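Local coordinates for extracellular solute-binding protein family 1 (Kribbella flavida, PDB 5IXP), which probably captures a solute outside the membrane and hands it to an ABC transporter for uptake, at residues H25-I30 with P284-K289; P217-A222 with G239-V244; A368-G373 with S378-Q383. One frame throughout, in Å; residues are numbered along the deposited sequence. Where two conformers were deposited one is given.

Overall arrangement
Interaction 1 joins the two ends of a long excursion of the chain, from strand 28-34 to helix 284-294. Interaction 2 lies within that excursion, and interaction 3 follows near the C-terminus. Centres of interactions 1 and 2 are about 37 Å apart, and those of 1 and 3 about 51 Å, on opposite sides of the chain's centre. Interactions 2 and 3 have centres about 24 Å apart and touch where P217 CG meets E372 OE2 at 3.9 Å. Strand 28-34 of interaction 1 and strand 232-238, which runs directly into segment 239-244 of interaction 2, belong to one mixed sheet. As expected of a solute-binding protein, the fold is probably two-lobed.

Interaction 1: residues H25-I30 with P284-K289; sequences HPNVKI and PAEAAK
V28 and E286 are the nearest backbone positions across this contact, with CA atoms 8.4 Å apart, where the start of strand 28-34 meets the first turns of helix 284-294. The strand ends a beta-alpha-beta crossover: strand 2-8, helix 15-24 and then strand 28-34, parallel to the first. This is part of the α/β architecture of solute-binding proteins. A type I turn from H25 to V28 leads out of the helix into the strand. It is closed by V28 N donating to H25 O at 3.0 Å.

The contact is small and lies at the surface. V28 CG2 lies 4.0 Å from E286 OE1, a van der Waals contact of a methyl group with a carboxylate oxygen. E286 bends at its second torsion (chi2 -75°), which turns the carboxylate toward V28; E286 also touches V2 of strand 2-8. The approach of N27 to the other carboxylate oxygen is doubtful, because N27 was deposited in two conformers.

K289 sits one helical turn further on. Its chain is extended at first and then kinks at chi3 (-52°). The kink brings NZ back to E286 OE1 at 3.6 Å, a long salt bridge within the helix. The same ammonium lies near the imidazole of H25, with NZ 4.3 Å from CD2, in an oblique position.

H25 is held by helix 15-24, which precedes it. Its ND1 is hydrogen-bonded to the carbonyl oxygen of Y21, and its ring stacks on Y21. The chain of K289 also touches Y21. K289 alone would tend to disfavour a second proton on the imidazole, but E286 probably offsets part of that effect. The carboxylate of E286 is more distant: its OE1 is 6.6 Å from H25 NE2, whereas K289 NZ is 4.6 Å from H25 NE2.

Interaction 2: residues P217-A222 with G239-V244; sequences PAWSDA and GWLLGV
W219 reaches across to W240, L241 and V244 with the outer rim of its six-membered ring. It projects from a type II beta turn, P217 to S220, and so joins the run-in to helix 221-226 with the segment that leads from strand 232-238 into helix 241-249. The two indoles meet edge to edge. W219 CH2 is 3.9 Å from W240 CZ3, and each of the two lies near the plane of the other ring. L241 CD1 approaches W219 CH2 obliquely at 3.9 Å. V244 adds its CG1, 3.8 Å from W219 CZ3, and its side chain crosses the indole at about a right angle.

Further out, W240 is fixed by W270. Its NE1 is hydrogen-bonded to the carbonyl oxygen of W270, and the two rings meet edge to face. The first torsion of W240 (chi1 56°) sets the ring between its own backbone N and carbonyl carbon, with L241 CB above one face, toward the rim. The ring of W219 also meets W223. A bound formic acid molecule, probably from the crystallisation liquor, lies about 4 Å from the W219 side chain and may mark a pocket.

The turn is tied at P217 O, which accepts from both S220 N and S220 OG. S220 is the N-cap: its OG accepts from W223 N and donates to P217 O at 2.6 Å, on a lone pair in the carbonyl plane.

Interaction 3: residues A368-G373 with S378-Q383; sequences ARVDEG and SAAWKQ
Q383 lies against R369 across a helical hairpin, in which helix 356-371 turns back into helix 377-392. The first helix ends in a Schellman motif at G373. The Q383 chain leaves with CG anti to the backbone N (chi1 176°) and stays extended, which carries the amide to the guanidinium. CB is 4.0 Å from R369 NH2, and CG closes to 3.6 Å from the same nitrogen. CD comes to 3.2 Å from NH2. The two flat groups are stacked, their planes 19° apart, with NE2 over one face of the guanidinium. OE1 is near NH2 but at a poor angle for a hydrogen bond; it bonds instead to Q375 NE2, while Q383 NE2 bonds to E387.

Q375, in the connection, also accepts from R369 NE, so it ties the two stacked groups together. With an alanine here the guanidinium would probably lose its amide stacking partner, and Q375 NE2 and E387 one mate.

Beside this stack, V370 and A380 pack closely, and both touch W201 of helix 195-209. Their contact is tighter than usual for carbons, with V370 CG2 3.4 Å from A380 CB.

Interaction 1: residues H25-I30 with P284-K289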
ATOM      1  N   HIS A  25     -18.907 -16.846 -21.195  1.00 18.10           N
ATOM      2  CA  HIS A  25     -20.175 -16.132 -21.048  1.00 17.93           C
ATOM      3  C   HIS A  25     -20.444 -15.419 -22.363  1.00 18.64           C
ATOM      4  O   HIS A  25     -20.208 -14.209 -22.488  1.00 18.00           O
ATOM      5  CB  HIS A  25     -20.117 -15.137 -19.885  1.00 19.87           C
ATOM      6  CG  HIS A  25     -19.902 -15.783 -18.553  1.00 20.53           C
ATOM      7  ND1 HIS A  25     -18.652 -15.933 -17.987  1.00 23.40           N
ATOM      8  CD2 HIS A  25     -20.777 -16.336 -17.683  1.00 20.79           C
ATOM      9  CE1 HIS A  25     -18.770 -16.539 -16.819  1.00 22.70           C
ATOM     10  NE2 HIS A  25     -20.048 -16.794 -16.612  1.00 26.12           N
ATOM     11  N   PRO A  26     -20.920 -16.145 -23.379  1.00 24.12           N
ATOM     12  CA  PRO A  26     -20.978 -15.575 -24.735  1.00 24.33           C
ATOM     13  C   PRO A  26     -21.935 -14.406 -24.883  1.00 25.62           C
ATOM     14  O   PRO A  26     -21.873 -13.717 -25.908  1.00 29.06           O
ATOM     15  CB  PRO A  26     -21.412 -16.768 -25.601  1.00 27.29           C
ATOM     16  CG  PRO A  26     -22.095 -17.704 -24.647  1.00 32.04           C
ATOM     17  CD  PRO A  26     -21.364 -17.550 -23.341  1.00 27.57           C
ATOM     18  N   ASN A  27     -22.798 -14.162 -23.896  0.60 23.03           N
ATOM     19  CA  ASN A  27     -23.719 -13.035 -23.915  0.60 23.51           C
ATOM     20  C   ASN A  27     -23.074 -11.725 -23.477  0.60 21.32           C
ATOM     21  O   ASN A  27     -23.685 -10.665 -23.652  0.60 25.00           O
ATOM     22  CB  ASN A  27     -24.921 -13.338 -23.014  0.60 25.80           C
ATOM     23  CG  ASN A  27     -24.512 -13.717 -21.589  0.60 31.29           C
ATOM     24  OD1 ASN A  27     -23.699 -14.635 -21.365  0.60 29.37           O
ATOM     25  ND2 ASN A  27     -25.080 -13.009 -20.615  0.60 32.64           N
ATOM     26  N   VAL A  28     -21.857 -11.770 -22.936  1.00 16.89           N
ATOM     27  CA  VAL A  28     -21.221 -10.633 -22.273  1.00 17.33           C
ATOM     28  C   VAL A  28     -20.109 -10.093 -23.160  1.00 18.52           C
ATOM     29  O   VAL A  28     -19.231 -10.850 -23.601  1.00 18.90           O
ATOM     30  CB  VAL A  28     -20.667 -11.026 -20.890  1.00 15.67           C
ATOM     31  CG1 VAL A  28     -19.967  -9.827 -20.225  1.00 16.55           C
ATOM     32  CG2 VAL A  28     -21.779 -11.553 -20.006  1.00 17.60           C
ATOM     33  N   LYS A  29     -20.136  -8.788 -23.409  1.00 14.35           N
ATOM     34  CA  LYS A  29     -19.073  -8.094 -24.123  1.00 15.50           C
ATOM     35  C   LYS A  29     -18.395  -7.128 -23.160  1.00 16.38           C
ATOM     36  O   LYS A  29     -19.073  -6.308 -22.529  1.00 20.28           O
ATOM     37  CB  LYS A  29     -19.610  -7.335 -25.341  1.00 18.80           C
ATOM     38  CG  LYS A  29     -18.487  -6.806 -26.234  1.00 23.31           C
ATOM     39  CD  LYS A  29     -18.989  -6.064 -27.468  1.00 31.03           C
ATOM     40  CE  LYS A  29     -19.226  -4.599 -27.163  1.00 31.90           C
ATOM     41  NZ  LYS A  29     -19.610  -3.884 -28.394  1.00 35.46           N
ATOM     42  N   ILE A  30     -17.068  -7.234 -23.041  1.00 12.35           N
ATOM     43  CA  ILE A  30     -16.283  -6.424 -22.111  1.00 12.54           C
ATOM     44  C   ILE A  30     -15.452  -5.429 -22.904  1.00 11.47           C
ATOM     45  O   ILE A  30     -14.731  -5.807 -23.836  1.00 14.58           O
ATOM     46  CB  ILE A  30     -15.356  -7.284 -21.233  1.00  9.57           C
ATOM     47  CG1 ILE A  30     -16.159  -8.279 -20.398  1.00  9.84           C
ATOM     48  CG2 ILE A  30     -14.505  -6.377 -20.314  1.00 10.04           C
ATOM     49  CD1 ILE A  30     -15.273  -9.337 -19.719  1.00 10.35           C
ATOM     50  N   PRO A 284     -25.974  -4.032 -12.822  1.00 18.41           N
ATOM     51  CA  PRO A 284     -25.209  -4.249 -11.584  1.00 19.13           C
ATOM     52  C   PRO A 284     -24.960  -5.715 -11.276  1.00 19.01           C
ATOM     53  O   PRO A 284     -23.892  -6.053 -10.755  1.00 17.14           O
ATOM     54  CB  PRO A 284     -26.072  -3.569 -10.511  1.00 21.04           C
ATOM     55  CG  PRO A 284     -27.453  -3.508 -11.104  1.00 19.71           C
ATOM     56  CD  PRO A 284     -27.246  -3.320 -12.566  1.00 19.18           C
ATOM     57  N   ALA A 285     -25.891  -6.610 -11.609  1.00 19.79           N
ATOM     58  CA  ALA A 285     -25.670  -8.017 -11.287  1.00 20.53           C
ATOM     59  C   ALA A 285     -24.584  -8.623 -12.170  1.00 19.72           C
ATOM     60  O   ALA A 285     -23.717  -9.361 -11.681  1.00 17.21           O
ATOM     61  CB  ALA A 285     -26.979  -8.798 -11.413  1.00 23.91           C
ATOM     62  N   GLU A 286     -24.604  -8.317 -13.472  1.00 18.45           N
ATOM     63  CA  GLU A 286     -23.554  -8.815 -14.359  1.00 17.91           C
ATOM     64  C   GLU A 286     -22.214  -8.167 -14.041  1.00 15.76           C
ATOM     65  O   GLU A 286     -21.167  -8.822 -14.136  1.00 14.75           O
ATOM     66  CB  GLU A 286     -23.922  -8.565 -15.821  1.00 16.22           C
ATOM     67  CG  GLU A 286     -25.143  -9.332 -16.296  1.00 20.68           C
ATOM     68  CD  GLU A 286     -24.873 -10.811 -16.519  1.00 26.15           C
ATOM     69  OE1 GLU A 286     -23.703 -11.246 -16.557  1.00 25.73           O
ATOM     70  OE2 GLU A 286     -25.850 -11.552 -16.663  1.00 32.36           O
ATOM     71  N   ALA A 287     -22.227  -6.877 -13.688  1.00 15.04           N
ATOM     72  CA  ALA A 287     -20.998  -6.194 -13.280  1.00 12.85           C
ATOM     73  C   ALA A 287     -20.413  -6.827 -12.024  1.00 12.41           C
ATOM     74  O   ALA A 287     -19.211  -7.099 -11.958  1.00 10.90           O
ATOM     75  CB  ALA A 287     -21.265  -4.703 -13.046  1.00 13.56           C
ATOM     76  N   ALA A 288     -21.253  -7.072 -11.012  1.00 12.00           N
ATOM     77  CA  ALA A 288     -20.754  -7.688  -9.783  1.00 13.98           C
ATOM     78  C   ALA A 288     -20.235  -9.096 -10.047  1.00 14.65           C
ATOM     79  O   ALA A 288     -19.227  -9.513  -9.459  1.00 15.27           O
ATOM     80  CB  ALA A 288     -21.845  -7.712  -8.705  1.00 15.18           C
ATOM     81  N   LYS A 289     -20.906  -9.842 -10.932  1.00 14.66           N
ATOM     82  CA  LYS A 289     -20.450 -11.192 -11.250  1.00 16.68           C
ATOM     83  C   LYS A 289     -19.066 -11.166 -11.883  1.00 15.21           C
ATOM     84  O   LYS A 289     -18.187 -11.969 -11.528  1.00 14.22           O
ATOM     85  CB  LYS A 289     -21.437 -11.901 -12.185  1.00 17.00           C
ATOM     86  CG  LYS A 289     -21.066 -13.369 -12.377  1.00 22.76           C
ATOM     87  CD  LYS A 289     -21.659 -14.027 -13.631  1.00 31.43           C
ATOM     88  CE  LYS A 289     -23.137 -13.838 -13.744  1.00 35.83           C
ATOM     89  NZ  LYS A 289     -23.657 -14.532 -14.972  1.00 37.12           N
TER

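Interaction 2: residues P217-A222 with G239-V244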
ATOM      1  N   PRO A 217      12.998  12.666  -0.787  1.00 22.24           N
ATOM      2  CA  PRO A 217      11.561  12.530  -1.051  1.00 20.99           C
ATOM      3  C   PRO A 217      11.294  11.395  -2.027  1.00 20.96           C
ATOM      4  O   PRO A 217      11.899  11.318  -3.098  1.00 20.39           O
ATOM      5  CB  PRO A 217      11.183  13.891  -1.649  1.00 22.18           C
ATOM      6  CG  PRO A 217      12.287  14.817  -1.204  1.00 24.92           C
ATOM      7  CD  PRO A 217      13.512  13.973  -1.222  1.00 24.46           C
ATOM      8  N   ALA A 218      10.381  10.508  -1.643  1.00 18.80           N
ATOM      9  CA  ALA A 218      10.082   9.337  -2.455  1.00 21.32           C
ATOM     10  C   ALA A 218       9.690   9.736  -3.872  1.00 22.56           C
ATOM     11  O   ALA A 218       8.952  10.702  -4.078  1.00 23.07           O
ATOM     12  CB  ALA A 218       8.956   8.538  -1.815  1.00 19.73           C
ATOM     13  N   TRP A 219      10.196   8.981  -4.849  1.00 20.31           N
ATOM     14  CA  TRP A 219       9.918   9.120  -6.280  1.00 23.19           C
ATOM     15  C   TRP A 219      10.573  10.351  -6.891  1.00 24.08           C
ATOM     16  O   TRP A 219      10.416  10.577  -8.091  1.00 27.12           O
ATOM     17  CB  TRP A 219       8.410   9.136  -6.585  1.00 19.86           C
ATOM     18  CG  TRP A 219       7.702   8.040  -5.836  1.00 22.26           C
ATOM     19  CD1 TRP A 219       6.855   8.185  -4.779  1.00 24.30           C
ATOM     20  CD2 TRP A 219       7.821   6.630  -6.064  1.00 24.06           C
ATOM     21  NE1 TRP A 219       6.430   6.957  -4.341  1.00 25.52           N
ATOM     22  CE2 TRP A 219       7.008   5.985  -5.113  1.00 25.72           C
ATOM     23  CE3 TRP A 219       8.528   5.852  -6.985  1.00 25.04           C
ATOM     24  CZ2 TRP A 219       6.881   4.595  -5.056  1.00 24.93           C
ATOM     25  CZ3 TRP A 219       8.397   4.477  -6.931  1.00 26.20           C
ATOM     26  CH2 TRP A 219       7.582   3.862  -5.969  1.00 26.36           C
ATOM     27  N   SER A 220      11.313  11.142  -6.120  1.00 22.70           N
ATOM     28  CA  SER A 220      12.013  12.281  -6.698  1.00 23.70           C
ATOM     29  C   SER A 220      13.233  11.813  -7.488  1.00 25.38           C
ATOM     30  O   SER A 220      13.704  10.684  -7.344  1.00 26.14           O
ATOM     31  CB  SER A 220      12.438  13.264  -5.606  1.00 25.40           C
ATOM     32  OG  SER A 220      13.407  12.691  -4.743  1.00 24.02           O
ATOM     33  N   ASP A 221      13.752  12.706  -8.340  1.00 26.23           N
ATOM     34  CA  ASP A 221      14.970  12.376  -9.076  1.00 26.64           C
ATOM     35  C   ASP A 221      16.120  12.057  -8.128  1.00 25.70           C
ATOM     36  O   ASP A 221      16.882  11.112  -8.361  1.00 26.49           O
ATOM     37  CB  ASP A 221      15.351  13.520 -10.016  1.00 32.25           C
ATOM     38  CG  ASP A 221      14.393  13.656 -11.186  1.00 40.24           C
ATOM     39  OD1 ASP A 221      13.931  12.612 -11.685  1.00 42.99           O
ATOM     40  OD2 ASP A 221      14.107  14.800 -11.611  1.00 44.25           O
ATOM     41  N   ALA A 222      16.258  12.830  -7.050  1.00 22.16           N
ATOM     42  CA  ALA A 222      17.340  12.574  -6.104  1.00 23.74           C
ATOM     43  C   ALA A 222      17.193  11.196  -5.466  1.00 23.20           C
ATOM     44  O   ALA A 222      18.175  10.457  -5.329  1.00 26.07           O
ATOM     45  CB  ALA A 222      17.370  13.666  -5.034  1.00 24.69           C
ATOM     46  N   GLY A 239       5.876  -5.900  -1.508  1.00 18.01           N
ATOM     47  CA  GLY A 239       6.352  -6.798  -2.550  1.00 16.48           C
ATOM     48  C   GLY A 239       6.579  -6.111  -3.884  1.00 18.99           C
ATOM     49  O   GLY A 239       7.585  -6.354  -4.554  1.00 20.03           O
ATOM     50  N   TRP A 240       5.657  -5.227  -4.287  1.00 19.00           N
ATOM     51  CA  TRP A 240       5.762  -4.607  -5.606  1.00 18.08           C
ATOM     52  C   TRP A 240       6.920  -3.620  -5.709  1.00 19.66           C
ATOM     53  O   TRP A 240       7.279  -3.226  -6.824  1.00 21.83           O
ATOM     54  CB  TRP A 240       4.447  -3.903  -5.986  1.00 17.56           C
ATOM     55  CG  TRP A 240       3.959  -2.849  -5.001  1.00 16.48           C
ATOM     56  CD1 TRP A 240       3.007  -3.010  -4.030  1.00 17.54           C
ATOM     57  CD2 TRP A 240       4.383  -1.484  -4.917  1.00 18.31           C
ATOM     58  NE1 TRP A 240       2.817  -1.832  -3.342  1.00 16.66           N
ATOM     59  CE2 TRP A 240       3.649  -0.879  -3.867  1.00 20.00           C
ATOM     60  CE3 TRP A 240       5.311  -0.712  -5.621  1.00 17.82           C
ATOM     61  CZ2 TRP A 240       3.826   0.460  -3.502  1.00 19.52           C
ATOM     62  CZ3 TRP A 240       5.484   0.619  -5.255  1.00 22.36           C
ATOM     63  CH2 TRP A 240       4.742   1.188  -4.207  1.00 21.86           C
ATOM     64  N   LEU A 241       7.508  -3.203  -4.588  1.00 17.74           N
ATOM     65  CA  LEU A 241       8.619  -2.260  -4.650  1.00 19.96           C
ATOM     66  C   LEU A 241       9.939  -2.929  -5.024  1.00 20.14           C
ATOM     67  O   LEU A 241      10.863  -2.233  -5.466  1.00 20.96           O
ATOM     68  CB  LEU A 241       8.755  -1.526  -3.311  1.00 18.14           C
ATOM     69  CG  LEU A 241       9.691  -0.314  -3.265  1.00 21.97           C
ATOM     70  CD1 LEU A 241       9.156   0.811  -4.141  1.00 25.10           C
ATOM     71  CD2 LEU A 241       9.889   0.157  -1.832  1.00 24.24           C
ATOM     72  N   LEU A 242      10.047  -4.254  -4.872  1.00 18.98           N
ATOM     73  CA  LEU A 242      11.294  -4.946  -5.204  1.00 17.80           C
ATOM     74  C   LEU A 242      11.753  -4.616  -6.621  1.00 21.79           C
ATOM     75  O   LEU A 242      12.938  -4.346  -6.858  1.00 19.91           O
ATOM     76  CB  LEU A 242      11.125  -6.460  -5.042  1.00 18.62           C
ATOM     77  CG  LEU A 242      10.827  -6.934  -3.622  1.00 21.28           C
ATOM     78  CD1 LEU A 242      10.538  -8.434  -3.599  1.00 24.39           C
ATOM     79  CD2 LEU A 242      11.998  -6.611  -2.744  1.00 21.84           C
ATOM     80  N   GLY A 243      10.821  -4.630  -7.578  1.00 20.77           N
ATOM     81  CA  GLY A 243      11.183  -4.327  -8.951  1.00 22.48           C
ATOM     82  C   GLY A 243      11.614  -2.890  -9.151  1.00 22.49           C
ATOM     83  O   GLY A 243      12.457  -2.607 -10.005  1.00 24.70           O
ATOM     84  N   VAL A 244      11.028  -1.964  -8.393  1.00 23.86           N
ATOM     85  CA  VAL A 244      11.453  -0.570  -8.456  1.00 23.50           C
ATOM     86  C   VAL A 244      12.892  -0.434  -7.971  1.00 22.89           C
ATOM     87  O   VAL A 244      13.718   0.242  -8.600  1.00 22.95           O
ATOM     88  CB  VAL A 244      10.496   0.313  -7.638  1.00 22.45           C
ATOM     89  CG1 VAL A 244      11.017   1.734  -7.548  1.00 23.47           C
ATOM     90  CG2 VAL A 244       9.099   0.283  -8.243  1.00 25.00           C
TER

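Interaction 3: residues A368-G373 with S378-Q383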
ATOM      1  N   ALA A 368       8.249  16.344   6.391  1.00 16.85           N
ATOM      2  CA  ALA A 368       9.289  16.558   5.390  1.00 17.75           C
ATOM      3  C   ALA A 368      10.059  17.844   5.665  1.00 18.21           C
ATOM      4  O   ALA A 368      11.277  17.899   5.465  1.00 18.48           O
ATOM      5  CB  ALA A 368       8.681  16.586   3.985  1.00 19.17           C
ATOM      6  N   ARG A 369       9.367  18.894   6.118  1.00 17.41           N
ATOM      7  CA  ARG A 369      10.065  20.134   6.453  1.00 19.58           C
ATOM      8  C   ARG A 369      11.044  19.923   7.603  1.00 19.21           C
ATOM      9  O   ARG A 369      12.152  20.467   7.590  1.00 20.75           O
ATOM     10  CB  ARG A 369       9.063  21.241   6.784  1.00 19.17           C
ATOM     11  CG  ARG A 369       8.273  21.749   5.564  1.00 18.07           C
ATOM     12  CD  ARG A 369       7.501  23.029   5.882  1.00 20.52           C
ATOM     13  NE  ARG A 369       6.553  22.867   6.986  1.00 20.73           N
ATOM     14  CZ  ARG A 369       5.281  22.501   6.848  1.00 21.18           C
ATOM     15  NH1 ARG A 369       4.778  22.233   5.642  1.00 22.12           N
ATOM     16  NH2 ARG A 369       4.506  22.398   7.922  1.00 20.57           N
ATOM     17  N   VAL A 370      10.663  19.119   8.599  1.00 18.58           N
ATOM     18  CA  VAL A 370      11.597  18.773   9.671  1.00 19.55           C
ATOM     19  C   VAL A 370      12.763  17.969   9.118  1.00 18.52           C
ATOM     20  O   VAL A 370      13.931  18.249   9.416  1.00 20.69           O
ATOM     21  CB  VAL A 370      10.885  17.996  10.790  1.00 17.72           C
ATOM     22  CG1 VAL A 370      11.893  17.602  11.858  1.00 19.00           C
ATOM     23  CG2 VAL A 370       9.767  18.826  11.390  1.00 19.37           C
ATOM     24  N   ASP A 371      12.453  16.938   8.326  1.00 16.51           N
ATOM     25  CA  ASP A 371      13.479  16.062   7.771  1.00 18.99           C
ATOM     26  C   ASP A 371      14.508  16.860   6.984  1.00 22.07           C
ATOM     27  O   ASP A 371      15.713  16.605   7.089  1.00 24.34           O
ATOM     28  CB  ASP A 371      12.801  15.004   6.891  1.00 21.41           C
ATOM     29  CG  ASP A 371      13.662  13.764   6.640  1.00 22.78           C
ATOM     30  OD1 ASP A 371      14.638  13.505   7.377  1.00 22.42           O
ATOM     31  OD2 ASP A 371      13.321  13.018   5.700  1.00 22.61           O
ATOM     32  N   GLU A 372      14.053  17.851   6.217  1.00 23.13           N
ATOM     33  CA  GLU A 372      14.908  18.656   5.352  1.00 23.54           C
ATOM     34  C   GLU A 372      15.517  19.857   6.068  1.00 25.17           C
ATOM     35  O   GLU A 372      16.252  20.629   5.440  1.00 26.95           O
ATOM     36  CB  GLU A 372      14.109  19.117   4.125  1.00 25.27           C
ATOM     37  CG  GLU A 372      13.550  17.953   3.290  1.00 27.78           C
ATOM     38  CD  GLU A 372      12.433  18.356   2.319  1.00 31.63           C
ATOM     39  OE1 GLU A 372      12.063  19.551   2.274  1.00 32.48           O
ATOM     40  OE2 GLU A 372      11.920  17.467   1.601  1.00 31.49           O
ATOM     41  N   GLY A 373      15.232  20.034   7.359  1.00 23.77           N
ATOM     42  CA  GLY A 373      15.817  21.122   8.116  1.00 25.25           C
ATOM     43  C   GLY A 373      15.214  22.484   7.866  1.00 27.49           C
ATOM     44  O   GLY A 373      15.846  23.497   8.185  1.00 28.76           O
ATOM     45  N   SER A 378       8.832  21.296  16.802  1.00 24.23           N
ATOM     46  CA  SER A 378       7.669  21.835  17.496  1.00 23.71           C
ATOM     47  C   SER A 378       6.874  22.776  16.594  1.00 20.52           C
ATOM     48  O   SER A 378       5.640  22.745  16.599  1.00 22.79           O
ATOM     49  CB  SER A 378       8.096  22.541  18.783  1.00 29.20           C
ATOM     50  OG  SER A 378       8.642  23.803  18.477  1.00 41.60           O
ATOM     51  N   ALA A 379       7.555  23.610  15.799  1.00 19.81           N
ATOM     52  CA  ALA A 379       6.834  24.518  14.907  1.00 18.01           C
ATOM     53  C   ALA A 379       6.104  23.751  13.810  1.00 19.92           C
ATOM     54  O   ALA A 379       4.978  24.100  13.436  1.00 20.93           O
ATOM     55  CB  ALA A 379       7.792  25.538  14.290  1.00 20.76           C
ATOM     56  N   ALA A 380       6.730  22.700  13.284  1.00 17.65           N
ATOM     57  CA  ALA A 380       6.076  21.913  12.243  1.00 18.79           C
ATOM     58  C   ALA A 380       4.860  21.176  12.790  1.00 18.42           C
ATOM     59  O   ALA A 380       3.834  21.057  12.104  1.00 17.04           O
ATOM     60  CB  ALA A 380       7.074  20.933  11.633  1.00 19.11           C
ATOM     61  N   TRP A 381       4.964  20.650  14.011  1.00 15.71           N
ATOM     62  CA  TRP A 381       3.836  19.934  14.588  1.00 18.01           C
ATOM     63  C   TRP A 381       2.663  20.873  14.825  1.00 19.01           C
ATOM     64  O   TRP A 381       1.516  20.521  14.527  1.00 19.18           O
ATOM     65  CB  TRP A 381       4.256  19.237  15.885  1.00 21.19           C
ATOM     66  CG  TRP A 381       3.109  18.599  16.611  1.00 21.33           C
ATOM     67  CD1 TRP A 381       2.445  19.095  17.696  1.00 24.35           C
ATOM     68  CD2 TRP A 381       2.492  17.345  16.301  1.00 19.84           C
ATOM     69  NE1 TRP A 381       1.449  18.224  18.080  1.00 23.73           N
ATOM     70  CE2 TRP A 381       1.459  17.143  17.240  1.00 23.02           C
ATOM     71  CE3 TRP A 381       2.717  16.370  15.322  1.00 20.58           C
ATOM     72  CZ2 TRP A 381       0.644  16.010  17.224  1.00 20.66           C
ATOM     73  CZ3 TRP A 381       1.912  15.242  15.313  1.00 20.09           C
ATOM     74  CH2 TRP A 381       0.885  15.073  16.256  1.00 19.93           C
ATOM     75  N   LYS A 382       2.929  22.081  15.344  1.00 19.79           N
ATOM     76  CA  LYS A 382       1.846  23.038  15.531  1.00 23.15           C
ATOM     77  C   LYS A 382       1.223  23.414  14.195  1.00 20.71           C
ATOM     78  O   LYS A 382      -0.004  23.512  14.084  1.00 23.29           O
ATOM     79  CB  LYS A 382       2.342  24.287  16.262  1.00 24.08           C
ATOM     80  CG  LYS A 382       2.857  24.025  17.658  1.00 31.86           C
ATOM     81  CD  LYS A 382       3.316  25.336  18.313  1.00 35.85           C
ATOM     82  CE  LYS A 382       3.823  25.120  19.730  1.00 43.99           C
ATOM     83  NZ  LYS A 382       2.738  24.668  20.652  1.00 47.98           N
ATOM     84  N   GLN A 383       2.050  23.616  13.166  1.00 17.86           N
ATOM     85  CA  GLN A 383       1.502  23.965  11.858  1.00 18.64           C
ATOM     86  C   GLN A 383       0.665  22.826  11.295  1.00 20.20           C
ATOM     87  O   GLN A 383      -0.411  23.064  10.732  1.00 21.27           O
ATOM     88  CB  GLN A 383       2.614  24.341  10.876  1.00 17.39           C
ATOM     89  CG  GLN A 383       2.087  24.627   9.473  1.00 18.87           C
ATOM     90  CD  GLN A 383       3.139  25.209   8.552  1.00 21.02           C
ATOM     91  OE1 GLN A 383       4.256  25.497   8.976  1.00 20.63           O
ATOM     92  NE2 GLN A 383       2.783  25.392   7.278  1.00 20.75           N
TER